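Local structure of phosphoenolpyruvate--glycerone phosphotransferase (Enterococcus faecalis, 3B48) at the interface of chains A and B. The protein probably serves, as the homodimeric DhaM subunit of the dihydroxyacetone kinase complex, as a phosphoryl donor in a PEP-dependent histidine phosphorelay to DhaL and dihydroxyacetone. Coordinates in Å, arbitrary orientation; residue numbers count along the deposited sequence, not the author numbering. Chains: chain A/B, Uncharacterized protein.

Contact 1: the interface of chains A and B. Residues chain A 71-72, 77, 98-100; chain B 104, 132, 134.
B:Lys132 and B:Trp134, on the C-terminal arm of chain B, lie against A:Asp72, A:Val77 and A:Asp99, so that the arm of one subunit docks on the other across the DhaM homodimer. The polar contacts sit at both ends of the lysine. At its tip, the ammonium nitrogen NZ of B:Lys132 donates to the backbone O of A:Asp72 at 2.9 Å. It arrives in the carbonyl plane on a lone pair, with a C=O...N angle of 139°. The same NZ is paired with carboxylate OE2 of B:Glu104 at 3.1 Å, a salt bridge within chain B made on the anti side and tilted from the carboxylate plane. B:Glu104 thus appears to steady the lysine tip from its own chain, beside the residue that follows strand 66-71, and may offset its charge. At the backbone end, carboxylate OD1 of A:Asp99 takes the N-H of B:Lys132 at 2.8 Å, on its syn side and 26° out of plane. The N-H of B:Trp134 also points to OD1 of A:Asp99, at 2.9 Å, but that bond is weak.

Apolar contacts run along the lysine chain and around the indole. The lysine chain bends at chi2 (-78°), which carries CD past A:Val77, its methyl CG2 lying 3.7 Å from CD of B:Lys132. The other methyl, CG1 of A:Val77, meets the benzo ring of the indole at CZ2 of B:Trp134, 3.6 Å away; these two side chains pass in opposite directions. The indole rim also meets backbone: O of A:Val77 lies at its edge, in plane, and A:Val98 borders it too. One indole face is partly covered from within its own arm by CB of B:Lys132, offset toward the rim. At the tip of the benzo ring, CH2 of B:Trp134 rests 3.6 Å from methyl CB of A:Ala71.

Contact 2: the interface of chains A and B. Residues chain A 12-14, 17, 47, 72-73; chain B 17, 20-21, 24.
B:Met24, a selenomethionine on helix 15-27, pushes its side chain against the loops of chain A that hold A:Ser12, A:His13 and A:Leu73, a mainly apolar contact at the edge of the family's active site; A:His13 is the histidine expected to carry the phosphoryl group. From CB the chain runs out extended, with CG anti to the backbone N (chi1 -173°) and SE anti to CA, which carries the selenium to chain A. CG passes alongside CB of A:His13 at 4.2 Å, with CD2 of A:Leu47 at a similar range. The selenium SE of B:Met24 then comes to hydroxyl OG of A:Ser12 at 3.4 Å, while CB of A:Ser14 and carboxylate OD2 of A:Asp72 lie a little farther off. A bend at the last torsion (chi3 64°) turns the terminal methyl CE toward CD1 of A:Leu73, 3.7 Å away and met tip to tip. On another flank CE of B:Met24 has CD1 of A:Ile17 at 3.9 Å.

The polar groups beneath the selenium are tied within chain A. OG of A:Ser12 donates to OD2 of A:Asp72 at 2.6 Å, using the syn lone pair, and accepts the N-H of A:Ser14 at 3.0 Å. This pair of bonds links the loop bearing A:His13 to A:Asp72.

Beside this, A:Ile17 on helix 15-26 lays its CG1-CD1 branch over the backbone of B:Gly20 and B:Ile21; the lack of a side chain at B:Gly20 presumably allows the close approach, and CD1 of A:Ile17 lies 3.7 Å from CA of B:Ile21. Within chain A, the backbone N of A:Leu73 donates to OD1 of A:Asp72 at 2.7 Å, on the anti side and tilted from the carboxylate plane.

Contact 1: the interface of chains A and B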
# COMPACT_ATOMS: atom_id res chain seq x y z
N ALA A 71 5.42 7.11 1.04
CA ALA A 71 4.34 7.42 1.99
C ALA A 71 3.02 6.94 1.42
O ALA A 71 2.92 6.67 0.23
CB ALA A 71 4.28 8.93 2.24
N ASP A 72 1.98 6.86 2.24
CA ASP A 72 0.66 6.49 1.73
C ASP A 72 -0.32 7.65 1.64
O ASP A 72 -0.61 8.12 0.55
CB ASP A 72 0.03 5.28 2.45
CG ASP A 72 0.15 5.34 3.97
OD1 ASP A 72 0.39 6.44 4.52
OD2 ASP A 72 -0.00 4.28 4.61
N VAL A 77 2.47 11.95 3.85
CA VAL A 77 2.97 12.82 2.79
C VAL A 77 3.41 14.21 3.31
O VAL A 77 4.50 14.70 3.00
CB VAL A 77 1.89 12.95 1.64
CG1 VAL A 77 2.21 14.08 0.70
CG2 VAL A 77 1.78 11.63 0.84
N VAL A 98 9.27 9.88 -3.48
CA VAL A 98 8.97 9.10 -4.64
C VAL A 98 7.48 9.12 -4.87
O VAL A 98 6.68 8.80 -3.97
CB VAL A 98 9.49 7.64 -4.58
CG1 VAL A 98 9.40 6.99 -5.99
CG2 VAL A 98 10.95 7.57 -4.05
N ASP A 99 7.12 9.52 -6.10
CA ASP A 99 5.71 9.66 -6.45
C ASP A 99 5.19 8.29 -6.84
O ASP A 99 5.07 8.00 -8.01
CB ASP A 99 5.51 10.68 -7.58
CG ASP A 99 4.18 11.43 -7.46
OD1 ASP A 99 3.69 11.60 -6.30
OD2 ASP A 99 3.63 11.83 -8.55
N ALA A 100 4.96 7.44 -5.85
CA ALA A 100 4.60 6.04 -6.09
C ALA A 100 3.63 5.56 -5.03
O ALA A 100 3.50 6.21 -4.00
CB ALA A 100 5.84 5.18 -6.09
N GLU B 104 -3.59 2.98 -0.98
CA GLU B 104 -4.20 4.19 -1.47
C GLU B 104 -5.50 3.97 -2.22
O GLU B 104 -6.43 4.73 -2.03
CB GLU B 104 -3.21 5.02 -2.29
CG GLU B 104 -1.92 5.41 -1.52
CD GLU B 104 -0.78 4.38 -1.68
OE1 GLU B 104 -1.02 3.20 -2.05
OE2 GLU B 104 0.37 4.76 -1.46
N LYS B 132 1.18 11.52 -5.17
CA LYS B 132 1.36 12.32 -3.97
C LYS B 132 1.67 13.78 -4.31
O LYS B 132 1.72 14.62 -3.41
CB LYS B 132 2.53 11.75 -3.12
CG LYS B 132 2.72 10.19 -3.13
CD LYS B 132 1.74 9.53 -2.25
CE LYS B 132 1.52 8.09 -2.62
NZ LYS B 132 0.15 7.77 -2.26
N TRP B 134 4.55 14.36 -6.12
CA TRP B 134 6.00 14.23 -5.84
C TRP B 134 6.89 14.07 -7.08
O TRP B 134 6.42 14.17 -8.20
CB TRP B 134 6.25 13.10 -4.83
CG TRP B 134 5.92 13.47 -3.42
CD1 TRP B 134 5.52 14.71 -2.96
CD2 TRP B 134 6.00 12.63 -2.27
NE1 TRP B 134 5.31 14.67 -1.61
CE2 TRP B 134 5.61 13.42 -1.15
CE3 TRP B 134 6.35 11.29 -2.06
CZ2 TRP B 134 5.59 12.90 0.18
CZ3 TRP B 134 6.31 10.77 -0.74
CH2 TRP B 134 5.93 11.58 0.35

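Contact 2: the interface of chains A and B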
# COMPACT_ATOMS: atom_id res chain seq x y z
N SER A 12 3.99 5.82 7.15
CA SER A 12 2.53 5.71 7.29
C SER A 12 2.09 6.07 8.73
O SER A 12 2.92 6.18 9.63
CB SER A 12 2.12 4.27 6.97
OG SER A 12 0.73 4.09 7.09
N HIS A 13 0.78 6.29 8.94
CA HIS A 13 0.22 6.30 10.30
C HIS A 13 0.49 4.96 10.94
O HIS A 13 0.57 4.84 12.15
CB HIS A 13 -1.29 6.52 10.27
CG HIS A 13 -1.71 7.93 10.48
ND1 HIS A 13 -1.38 8.95 9.61
CD2 HIS A 13 -2.44 8.51 11.45
CE1 HIS A 13 -1.89 10.08 10.04
NE2 HIS A 13 -2.53 9.85 11.16
N SER A 14 0.66 3.95 10.09
CA SER A 14 0.57 2.57 10.53
C SER A 14 1.90 1.87 10.57
O SER A 14 2.44 1.58 9.52
CB SER A 14 -0.36 1.82 9.60
OG SER A 14 -0.41 0.49 10.00
N ILE A 17 1.69 -1.71 8.70
CA ILE A 17 1.90 -1.57 7.26
C ILE A 17 3.39 -1.48 6.89
O ILE A 17 3.87 -2.29 6.09
CB ILE A 17 1.07 -0.41 6.67
CG1 ILE A 17 -0.42 -0.75 6.76
CG2 ILE A 17 1.44 -0.13 5.21
CD1 ILE A 17 -1.35 0.42 6.35
N LEU A 47 -1.12 5.06 16.02
CA LEU A 47 -1.49 5.53 14.70
C LEU A 47 -1.31 7.03 14.53
O LEU A 47 -2.11 7.83 15.03
CB LEU A 47 -2.93 5.10 14.36
CG LEU A 47 -3.07 3.64 13.90
CD1 LEU A 47 -4.52 3.23 13.93
CD2 LEU A 47 -2.49 3.44 12.51
N ASP A 72 1.98 6.86 2.24
CA ASP A 72 0.66 6.49 1.73
C ASP A 72 -0.32 7.65 1.64
O ASP A 72 -0.61 8.12 0.55
CB ASP A 72 0.03 5.28 2.45
CG ASP A 72 0.15 5.34 3.97
OD1 ASP A 72 0.39 6.44 4.52
OD2 ASP A 72 -0.00 4.28 4.61
N LEU A 73 -0.82 8.11 2.78
CA LEU A 73 -1.91 9.06 2.79
C LEU A 73 -1.44 10.47 3.13
O LEU A 73 -0.22 10.70 3.25
CB LEU A 73 -3.05 8.55 3.69
CG LEU A 73 -3.51 7.10 3.43
CD1 LEU A 73 -4.59 6.76 4.44
CD2 LEU A 73 -4.01 6.82 1.98
N ILE B 17 0.23 -6.38 6.52
CA ILE B 17 -0.18 -5.26 5.65
C ILE B 17 -1.72 -5.10 5.66
O ILE B 17 -2.22 -4.02 6.00
CB ILE B 17 0.37 -5.38 4.18
CG1 ILE B 17 1.89 -5.24 4.17
CG2 ILE B 17 -0.29 -4.36 3.27
CD1 ILE B 17 2.57 -5.45 2.80
N GLY B 20 -3.10 -4.04 8.98
CA GLY B 20 -2.68 -2.66 9.18
C GLY B 20 -3.51 -1.66 8.41
O GLY B 20 -3.89 -0.61 8.94
N ILE B 21 -3.82 -2.00 7.15
CA ILE B 21 -4.68 -1.14 6.31
C ILE B 21 -6.07 -1.01 6.93
O ILE B 21 -6.61 0.09 7.06
CB ILE B 21 -4.86 -1.71 4.91
CG1 ILE B 21 -3.57 -1.70 4.10
CG2 ILE B 21 -5.94 -0.95 4.13
CD1 ILE B 21 -3.77 -2.42 2.75
N MSE B 24 -6.03 0.96 10.13
CA MSE B 24 -5.73 2.37 9.82
C MSE B 24 -6.94 3.10 9.28
O MSE B 24 -7.32 4.15 9.76
CB MSE B 24 -4.57 2.50 8.85
CG MSE B 24 -4.11 3.93 8.65
SE MSE B 24 -2.69 4.07 7.32
CE MSE B 24 -3.70 3.45 5.75

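The C-alpha centres of contact 1 and contact 2 lie about 13 Å apart, and both include A:Asp72, just after strand 66-71. Its backbone serves contact 1 and its carboxylate serves contact 2, so one residue could link the docked C-terminal arm to the loop of the presumed phosphoryl-carrying histidine. Contact 1 is mostly arm against loop and helix 74-86, whereas contact 2 sets helix against helix and loops. The two-fold symmetry repeats both with chains exchanged, so the arms reach across reciprocally. The arrangement fits a homodimer and suggests that dimerisation supports both active sites.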